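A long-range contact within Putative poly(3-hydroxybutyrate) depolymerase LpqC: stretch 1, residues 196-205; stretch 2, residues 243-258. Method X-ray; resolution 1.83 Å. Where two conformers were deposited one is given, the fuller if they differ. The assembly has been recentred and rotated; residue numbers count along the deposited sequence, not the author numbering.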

ATOM      1  N   THR A 196     -17.759  -5.342   8.141  1.00 25.24           N
ATOM      2  CA  THR A 196     -19.184  -4.906   8.147  1.00 25.68           C
ATOM      3  C   THR A 196     -19.501  -4.055   6.918  1.00 24.37           C
ATOM      4  O   THR A 196     -18.589  -3.640   6.203  1.00 23.94           O
ATOM      5  N   GLU A 197     -20.789  -3.794   6.672  1.00 23.74           N
ATOM      6  CA  GLU A 197     -21.182  -2.836   5.629  1.00 24.41           C
ATOM      7  C   GLU A 197     -20.585  -1.430   5.819  1.00 24.17           C
ATOM      8  O   GLU A 197     -20.315  -0.740   4.840  1.00 23.93           O
ATOM      9  N   ASP A 198     -20.356  -1.022   7.066  1.00 25.12           N
ATOM     10  CA  ASP A 198     -19.645   0.229   7.334  1.00 25.50           C
ATOM     11  C   ASP A 198     -18.221   0.235   6.781  1.00 24.62           C
ATOM     12  O   ASP A 198     -17.765   1.283   6.276  1.00 24.18           O
ATOM     13  N   HIS A 199     -17.502  -0.893   6.875  1.00 23.24           N
ATOM     14  CA  HIS A 199     -16.135  -0.954   6.315  1.00 22.34           C
ATOM     15  C   HIS A 199     -16.224  -0.731   4.809  1.00 21.35           C
ATOM     16  O   HIS A 199     -15.434   0.017   4.232  1.00 19.57           O
ATOM     17  N   LEU A 200     -17.182  -1.413   4.197  1.00 20.58           N
ATOM     18  CA  LEU A 200     -17.415  -1.290   2.773  1.00 20.55           C
ATOM     19  C   LEU A 200     -17.785   0.151   2.359  1.00 20.45           C
ATOM     20  O   LEU A 200     -17.252   0.663   1.356  1.00 19.80           O
ATOM     21  N   ALA A 201     -18.698   0.785   3.088  1.00 19.79           N
ATOM     22  CA  ALA A 201     -19.086   2.162   2.762  1.00 18.96           C
ATOM     23  C   ALA A 201     -17.863   3.071   2.846  1.00 19.17           C
ATOM     24  O   ALA A 201     -17.640   3.897   1.966  1.00 20.19           O
ATOM     25  N   ARG A 202     -17.059   2.917   3.898  1.00 18.73           N
ATOM     26  CA  ARG A 202     -15.879   3.774   4.060  1.00 18.45           C
ATOM     27  C   ARG A 202     -14.852   3.530   2.951  1.00 18.27           C
ATOM     28  O   ARG A 202     -14.246   4.508   2.409  1.00 18.58           O
ATOM     29  N   LEU A 203     -14.672   2.253   2.602  1.00 18.70           N
ATOM     30  CA  LEU A 203     -13.785   1.894   1.450  1.00 18.15           C
ATOM     31  C   LEU A 203     -14.203   2.588   0.178  1.00 18.96           C
ATOM     32  O   LEU A 203     -13.375   3.215  -0.543  1.00 19.32           O
ATOM     33  N   LEU A 204     -15.483   2.423  -0.179  1.00 18.66           N
ATOM     34  CA  LEU A 204     -16.030   3.033  -1.376  1.00 18.49           C
ATOM     35  C   LEU A 204     -15.929   4.545  -1.448  1.00 19.34           C
ATOM     36  O   LEU A 204     -15.726   5.078  -2.514  1.00 19.81           O
ATOM     37  N   ALA A 205     -16.043   5.228  -0.308  1.00 17.48           N
ATOM     38  CA  ALA A 205     -16.053   6.687  -0.265  1.00 18.00           C
ATOM     39  C   ALA A 205     -14.661   7.270  -0.457  1.00 17.72           C
ATOM     40  O   ALA A 205     -14.505   8.420  -0.927  1.00 17.82           O
ATOM     41  N   HIS A 243     -11.460  -4.031 -13.891  1.00 19.03           N
ATOM     42  CA  HIS A 243     -12.493  -4.892 -13.320  1.00 18.00           C
ATOM     43  C   HIS A 243     -12.782  -4.406 -11.886  1.00 18.28           C
ATOM     44  O   HIS A 243     -13.951  -4.273 -11.522  1.00 17.71           O
ATOM     45  N   TYR A 244     -11.735  -4.163 -11.093  1.00 16.84           N
ATOM     46  CA  TYR A 244     -11.904  -3.710  -9.699  1.00 17.71           C
ATOM     47  C   TYR A 244     -12.639  -2.375  -9.610  1.00 16.56           C
ATOM     48  O   TYR A 244     -13.601  -2.209  -8.829  1.00 15.44           O
ATOM     49  N   TYR A 245     -12.161  -1.437 -10.409  1.00 17.18           N
ATOM     50  CA  TYR A 245     -12.791  -0.132 -10.528  1.00 18.04           C
ATOM     51  C   TYR A 245     -14.295  -0.215 -10.835  1.00 17.91           C
ATOM     52  O   TYR A 245     -15.106   0.393 -10.157  1.00 18.16           O
ATOM     53  N   GLU A 246     -14.679  -1.003 -11.835  0.50 16.86           N
ATOM     54  CA  GLU A 246     -16.106  -1.117 -12.171  0.50 17.50           C
ATOM     55  C   GLU A 246     -16.902  -1.816 -11.054  0.50 17.30           C
ATOM     56  O   GLU A 246     -18.067  -1.458 -10.792  0.50 16.68           O
ATOM     57  N   ALA A 247     -16.263  -2.778 -10.374  1.00 17.20           N
ATOM     58  CA  ALA A 247     -16.906  -3.506  -9.277  1.00 17.47           C
ATOM     59  C   ALA A 247     -17.227  -2.553  -8.125  1.00 17.51           C
ATOM     60  O   ALA A 247     -18.294  -2.646  -7.511  1.00 17.95           O
ATOM     61  N   GLY A 248     -16.315  -1.636  -7.853  1.00 16.58           N
ATOM     62  CA  GLY A 248     -16.529  -0.613  -6.820  1.00 18.28           C
ATOM     63  C   GLY A 248     -17.648   0.358  -7.228  1.00 18.78           C
ATOM     64  O   GLY A 248     -18.540   0.675  -6.419  1.00 17.00           O
ATOM     65  N   GLN A 249     -17.625   0.779  -8.490  1.00 18.62           N
ATOM     66  CA  GLN A 249     -18.669   1.649  -9.062  1.00 20.87           C
ATOM     67  C   GLN A 249     -20.042   1.010  -8.861  1.00 18.77           C
ATOM     68  O   GLN A 249     -20.966   1.673  -8.373  1.00 17.78           O
ATOM     69  N   ARG A 250     -20.149  -0.278  -9.197  1.00 19.00           N
ATOM     70  CA  ARG A 250     -21.435  -0.985  -9.070  1.00 20.94           C
ATOM     71  C   ARG A 250     -21.835  -1.204  -7.619  1.00 20.03           C
ATOM     72  O   ARG A 250     -23.037  -1.042  -7.302  1.00 18.59           O
ATOM     73  N   ALA A 251     -20.865  -1.561  -6.760  1.00 17.27           N
ATOM     74  CA  ALA A 251     -21.161  -1.733  -5.326  1.00 17.53           C
ATOM     75  C   ALA A 251     -21.727  -0.447  -4.728  1.00 17.39           C
ATOM     76  O   ALA A 251     -22.669  -0.490  -3.920  1.00 17.33           O
ATOM     77  N   ALA A 252     -21.139   0.696  -5.083  1.00 17.22           N
ATOM     78  CA  ALA A 252     -21.578   1.993  -4.520  1.00 16.89           C
ATOM     79  C   ALA A 252     -22.959   2.328  -5.043  1.00 16.50           C
ATOM     80  O   ALA A 252     -23.854   2.752  -4.283  1.00 15.91           O
ATOM     81  N   ALA A 253     -23.153   2.115  -6.345  1.00 16.32           N
ATOM     82  CA  ALA A 253     -24.447   2.486  -6.958  1.00 17.56           C
ATOM     83  C   ALA A 253     -25.609   1.613  -6.474  1.00 17.35           C
ATOM     84  O   ALA A 253     -26.743   2.117  -6.345  1.00 18.67           O
ATOM     85  N   GLN A 254     -25.338   0.337  -6.212  0.60 17.12           N
ATOM     86  CA  GLN A 254     -26.401  -0.567  -5.726  0.60 17.76           C
ATOM     87  C   GLN A 254     -26.834  -0.169  -4.311  0.60 17.51           C
ATOM     88  O   GLN A 254     -27.946  -0.499  -3.860  0.60 17.32           O
ATOM     89  N   ARG A 255     -25.956   0.571  -3.642  1.00 17.08           N
ATOM     90  CA  ARG A 255     -26.187   1.005  -2.291  1.00 17.15           C
ATOM     91  C   ARG A 255     -26.578   2.470  -2.163  1.00 17.39           C
ATOM     92  O   ARG A 255     -26.850   2.924  -1.051  1.00 16.43           O
ATOM     93  N   GLY A 256     -26.526   3.202  -3.268  1.00 17.74           N
ATOM     94  CA  GLY A 256     -26.766   4.642  -3.282  1.00 18.44           C
ATOM     95  C   GLY A 256     -25.706   5.409  -2.515  1.00 19.17           C
ATOM     96  O   GLY A 256     -25.996   6.491  -1.998  1.00 19.66           O
ATOM     97  N   LEU A 257     -24.494   4.845  -2.433  1.00 18.91           N
ATOM     98  CA  LEU A 257     -23.358   5.426  -1.689  1.00 19.88           C
ATOM     99  C   LEU A 257     -22.465   6.332  -2.529  1.00 20.10           C
ATOM    100  O   LEU A 257     -22.325   6.107  -3.728  1.00 18.59           O
ATOM    101  N   PRO A 258     -21.850   7.347  -1.877  1.00 20.09           N
ATOM    102  CA  PRO A 258     -20.774   8.081  -2.595  1.00 21.34           C
ATOM    103  C   PRO A 258     -19.573   7.169  -2.974  1.00 21.20           C
ATOM    104  O   PRO A 258     -19.221   6.216  -2.223  1.00 20.69           O
TER

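Two helices of one chain meet here, one in residues 197-205 and one running through most of the second stretch, with their N-to-C directions 121° apart and their axes no closer than 10.2 Å. Leu-204 dominates the contact, with 97 Å² covered by the other stretch, and Arg-255 follows with 57 Å².

Leu-204 points its CA-to-CB bond toward the second helix and adopts the mt rotamer (chi1 -65°, chi2 170°), a common choice for leucine in a helix. Both methyls pack by Ala-251, Leu-204 CD1 4.0 Å and CD2 4.2 Å from Ala-251 CB; CD1 also lies 4.1 Å from Ala-252 CB and 4.2 Å from Leu-257 CD1, and CD2 is 3.4 Å from Gly-248 O. Small residues suit this surface: the alanines offer single methyl groups, and Gly-248 has no side chain, its carbonyl O being what Leu-204 CD2 meets. A CB at that glycine would sit 3.8 Å from Leu-204 CD2, close but not in itself a clash. Nearby, buried Leu-203 (tp) points sideways yet brings CD1 to 4.4 Å from Tyr-244 OH.

Arg-255 supplies the polar part of the contact. It too points toward its partner helix; chi1 is m, while chi2 and chi3 are both t and extend the chain before chi4 turns to 79°. The guanidinium then meets Glu-197, whose CA-to-CB bond runs sideways but whose mm side chain carries the carboxylate inward. The salt bridge is two-pronged: Arg-255 NE donates to Glu-197 OE2 at 2.7 Å, and Arg-255 NH2 donates to Glu-197 OE1 at 3.1 Å. A third donor is used at home, Arg-255 NH1 to Ala-251 O at 3.0 Å, which helps hold the group in place. While the carboxylate meets the guanidinium near its plane, Leu-200 covers one face, with its CD2 3.4 Å from Arg-255 NH2; the tp leucine thus packs an apolar methyl where no hydrogen bond is directed.

Beyond Arg-255 the chain turns at Gly-256, whose positive phi of 66° favours glycine and belongs to a Schellman motif. The turn leads into Leu-257, which points toward the first helix in the mt rotamer and places CD1 3.9 Å from Ala-201 CB. The two side chains make an apolar contact, methyl to methyl. Pro-258 then lies beside the end of the first helix, its O 3.8 Å from Ala-205 CA. Water 1 links the backbones here, donating to Ala-201 O at 2.9 Å and to Pro-258 O at 2.8 Å, so that two carbonyls, which cannot bond to each other, share one donor.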

ATOM      1  CB  THR A 196     -19.475  -4.050   9.379  1.00 25.96           C
ATOM      2  OG1 THR A 196     -18.731  -2.837   9.281  1.00 27.95           O
ATOM      3  CG2 THR A 196     -19.072  -4.782  10.670  1.00 27.82           C
ATOM      4  CB  GLU A 197     -22.713  -2.791   5.437  1.00 24.48           C
ATOM      5  CG  GLU A 197     -23.246  -4.008   4.592  1.00 24.34           C
ATOM      6  CD  GLU A 197     -23.084  -3.830   3.047  1.00 26.29           C
ATOM      7  OE1 GLU A 197     -22.419  -4.655   2.400  1.00 24.11           O
ATOM      8  OE2 GLU A 197     -23.644  -2.878   2.463  1.00 29.01           O
ATOM      9  CB  ASP A 198     -19.632   0.566   8.842  1.00 27.23           C
ATOM     10  CG  ASP A 198     -21.029   0.959   9.371  1.00 33.90           C
ATOM     11  OD1 ASP A 198     -21.188   1.151  10.620  1.00 40.75           O
ATOM     12  OD2 ASP A 198     -21.975   1.095   8.545  1.00 39.14           O
ATOM     13  CB  HIS A 199     -15.443  -2.315   6.550  1.00 22.37           C
ATOM     14  CG  HIS A 199     -14.928  -2.489   7.947  1.00 26.25           C
ATOM     15  ND1 HIS A 199     -15.581  -3.252   8.892  1.00 25.87           N
ATOM     16  CD2 HIS A 199     -13.841  -1.968   8.563  1.00 26.19           C
ATOM     17  CE1 HIS A 199     -14.914  -3.201  10.031  1.00 28.46           C
ATOM     18  NE2 HIS A 199     -13.863  -2.416   9.863  1.00 27.73           N
ATOM     19  CB  LEU A 200     -18.496  -2.293   2.308  1.00 19.57           C
ATOM     20  CG  LEU A 200     -18.723  -2.245   0.780  1.00 21.12           C
ATOM     21  CD1 LEU A 200     -17.436  -2.361  -0.074  1.00 23.27           C
ATOM     22  CD2 LEU A 200     -19.717  -3.298   0.323  1.00 21.41           C
ATOM     23  CB  ALA A 201     -20.188   2.665   3.713  1.00 18.33           C
ATOM     24  CB  ARG A 202     -15.201   3.511   5.394  1.00 19.03           C
ATOM     25  CG  ARG A 202     -16.023   3.911   6.607  1.00 21.89           C
ATOM     26  CD  ARG A 202     -15.283   3.277   7.762  1.00 32.63           C
ATOM     27  NE  ARG A 202     -16.092   2.878   8.913  1.00 42.55           N
ATOM     28  CZ  ARG A 202     -16.797   3.721   9.660  1.00 45.92           C
ATOM     29  NH1 ARG A 202     -16.836   5.023   9.358  1.00 47.42           N
ATOM     30  NH2 ARG A 202     -17.496   3.252  10.691  1.00 48.83           N
ATOM     31  CB  LEU A 203     -13.763   0.371   1.253  1.00 17.68           C
ATOM     32  CG  LEU A 203     -13.085  -0.187   0.001  1.00 19.38           C
ATOM     33  CD1 LEU A 203     -11.569   0.105   0.060  1.00 21.00           C
ATOM     34  CD2 LEU A 203     -13.425  -1.653  -0.202  1.00 18.52           C
ATOM     35  CB  LEU A 204     -17.487   2.573  -1.608  1.00 17.92           C
ATOM     36  CG  LEU A 204     -17.686   1.075  -1.916  1.00 16.26           C
ATOM     37  CD1 LEU A 204     -19.167   0.697  -1.870  1.00 18.54           C
ATOM     38  CD2 LEU A 204     -17.066   0.687  -3.301  1.00 17.92           C
ATOM     39  CB  ALA A 205     -16.635   7.163   1.073  1.00 17.24           C
ATOM     40  CB  HIS A 243     -12.009  -6.335 -13.347  1.00 18.68           C
ATOM     41  CG  HIS A 243     -13.017  -7.349 -12.890  1.00 20.80           C
ATOM     42  ND1 HIS A 243     -13.185  -7.679 -11.561  1.00 26.62           N
ATOM     43  CD2 HIS A 243     -13.879  -8.128 -13.580  1.00 21.31           C
ATOM     44  CE1 HIS A 243     -14.122  -8.614 -11.450  1.00 24.45           C
ATOM     45  NE2 HIS A 243     -14.563  -8.904 -12.660  1.00 24.47           N
ATOM     46  CB  TYR A 244     -10.526  -3.605  -9.014  1.00 17.83           C
ATOM     47  CG  TYR A 244     -10.550  -3.197  -7.567  1.00 18.68           C
ATOM     48  CD1 TYR A 244     -11.194  -3.984  -6.573  1.00 17.02           C
ATOM     49  CD2 TYR A 244      -9.834  -2.048  -7.159  1.00 17.58           C
ATOM     50  CE1 TYR A 244     -11.155  -3.576  -5.201  1.00 17.57           C
ATOM     51  CE2 TYR A 244      -9.769  -1.696  -5.829  1.00 19.89           C
ATOM     52  CZ  TYR A 244     -10.436  -2.465  -4.871  1.00 18.43           C
ATOM     53  OH  TYR A 244     -10.333  -2.077  -3.542  1.00 19.48           O
ATOM     54  CB  TYR A 245     -12.055   0.736 -11.539  1.00 18.32           C
ATOM     55  CG  TYR A 245     -12.665   2.115 -11.656  1.00 19.05           C
ATOM     56  CD1 TYR A 245     -12.463   3.080 -10.658  1.00 18.27           C
ATOM     57  CD2 TYR A 245     -13.452   2.458 -12.758  1.00 22.33           C
ATOM     58  CE1 TYR A 245     -13.015   4.360 -10.793  1.00 16.32           C
ATOM     59  CE2 TYR A 245     -14.025   3.739 -12.871  1.00 20.58           C
ATOM     60  CZ  TYR A 245     -13.785   4.663 -11.901  1.00 21.51           C
ATOM     61  OH  TYR A 245     -14.348   5.912 -12.022  1.00 23.72           O
ATOM     62  CB  GLU A 246     -16.302  -1.813 -13.536  0.50 17.90           C
ATOM     63  CG  GLU A 246     -15.716  -1.032 -14.745  0.50 20.69           C
ATOM     64  CD  GLU A 246     -15.191  -1.960 -15.849  0.50 24.72           C
ATOM     65  OE1 GLU A 246     -14.931  -1.499 -16.988  0.50 24.38           O
ATOM     66  OE2 GLU A 246     -14.997  -3.161 -15.557  0.50 26.98           O
ATOM     67  CB  ALA A 247     -15.944  -4.643  -8.763  1.00 16.48           C
ATOM     68  CB  GLN A 249     -18.422   1.841 -10.560  1.00 20.79           C
ATOM     69  CG  GLN A 249     -18.545   3.288 -11.044  1.00 28.22           C
ATOM     70  CD  GLN A 249     -17.883   3.509 -12.437  1.00 28.09           C
ATOM     71  OE1 GLN A 249     -17.643   2.550 -13.183  1.00 33.40           O
ATOM     72  NE2 GLN A 249     -17.585   4.762 -12.760  1.00 33.01           N
ATOM     73  CB  ARG A 250     -21.450  -2.303  -9.807  1.00 21.13           C
ATOM     74  CG  ARG A 250     -21.522  -2.101 -11.333  1.00 31.02           C
ATOM     75  CD  ARG A 250     -21.788  -3.428 -12.010  1.00 42.68           C
ATOM     76  NE  ARG A 250     -20.717  -4.364 -11.640  1.00 50.43           N
ATOM     77  CZ  ARG A 250     -19.597  -4.554 -12.346  1.00 52.30           C
ATOM     78  NH1 ARG A 250     -19.411  -3.909 -13.493  1.00 54.71           N
ATOM     79  NH2 ARG A 250     -18.682  -5.415 -11.915  1.00 52.37           N
ATOM     80  CB  ALA A 251     -19.889  -2.186  -4.516  1.00 17.08           C
ATOM     81  CB  ALA A 252     -20.566   3.134  -4.895  1.00 15.60           C
ATOM     82  CB  ALA A 253     -24.373   2.441  -8.482  1.00 17.24           C
ATOM     83  CB  GLN A 254     -25.934  -2.024  -5.768  0.60 17.92           C
ATOM     84  CG  GLN A 254     -25.809  -2.593  -7.188  0.60 18.89           C
ATOM     85  CD  GLN A 254     -24.878  -3.783  -7.283  0.60 21.53           C
ATOM     86  OE1 GLN A 254     -24.309  -4.219  -6.291  0.60 21.39           O
ATOM     87  NE2 GLN A 254     -24.711  -4.312  -8.499  0.60 23.22           N
ATOM     88  CB  ARG A 255     -24.945   0.707  -1.431  1.00 16.91           C
ATOM     89  CG  ARG A 255     -24.722  -0.823  -1.210  1.00 18.16           C
ATOM     90  CD  ARG A 255     -23.359  -1.082  -0.535  1.00 17.46           C
ATOM     91  NE  ARG A 255     -23.156  -2.501  -0.189  1.00 16.01           N
ATOM     92  CZ  ARG A 255     -22.788  -3.415  -1.079  1.00 17.85           C
ATOM     93  NH1 ARG A 255     -22.624  -3.050  -2.344  1.00 16.68           N
ATOM     94  NH2 ARG A 255     -22.601  -4.680  -0.714  1.00 18.36           N
ATOM     95  CB  LEU A 257     -22.457   4.335  -1.051  1.00 19.22           C
ATOM     96  CG  LEU A 257     -23.079   3.601   0.143  1.00 20.36           C
ATOM     97  CD1 LEU A 257     -22.283   2.349   0.445  1.00 20.47           C
ATOM     98  CD2 LEU A 257     -23.283   4.479   1.428  1.00 20.81           C
ATOM     99  CB  PRO A 258     -20.340   9.187  -1.622  1.00 21.01           C
ATOM    100  CG  PRO A 258     -21.000   8.897  -0.301  1.00 21.96           C
ATOM    101  CD  PRO A 258     -22.086   7.845  -0.498  1.00 20.29           C
TER
HETATM  102  O   HOH W   1     -19.536   5.373   0.387  1.00 18.85           O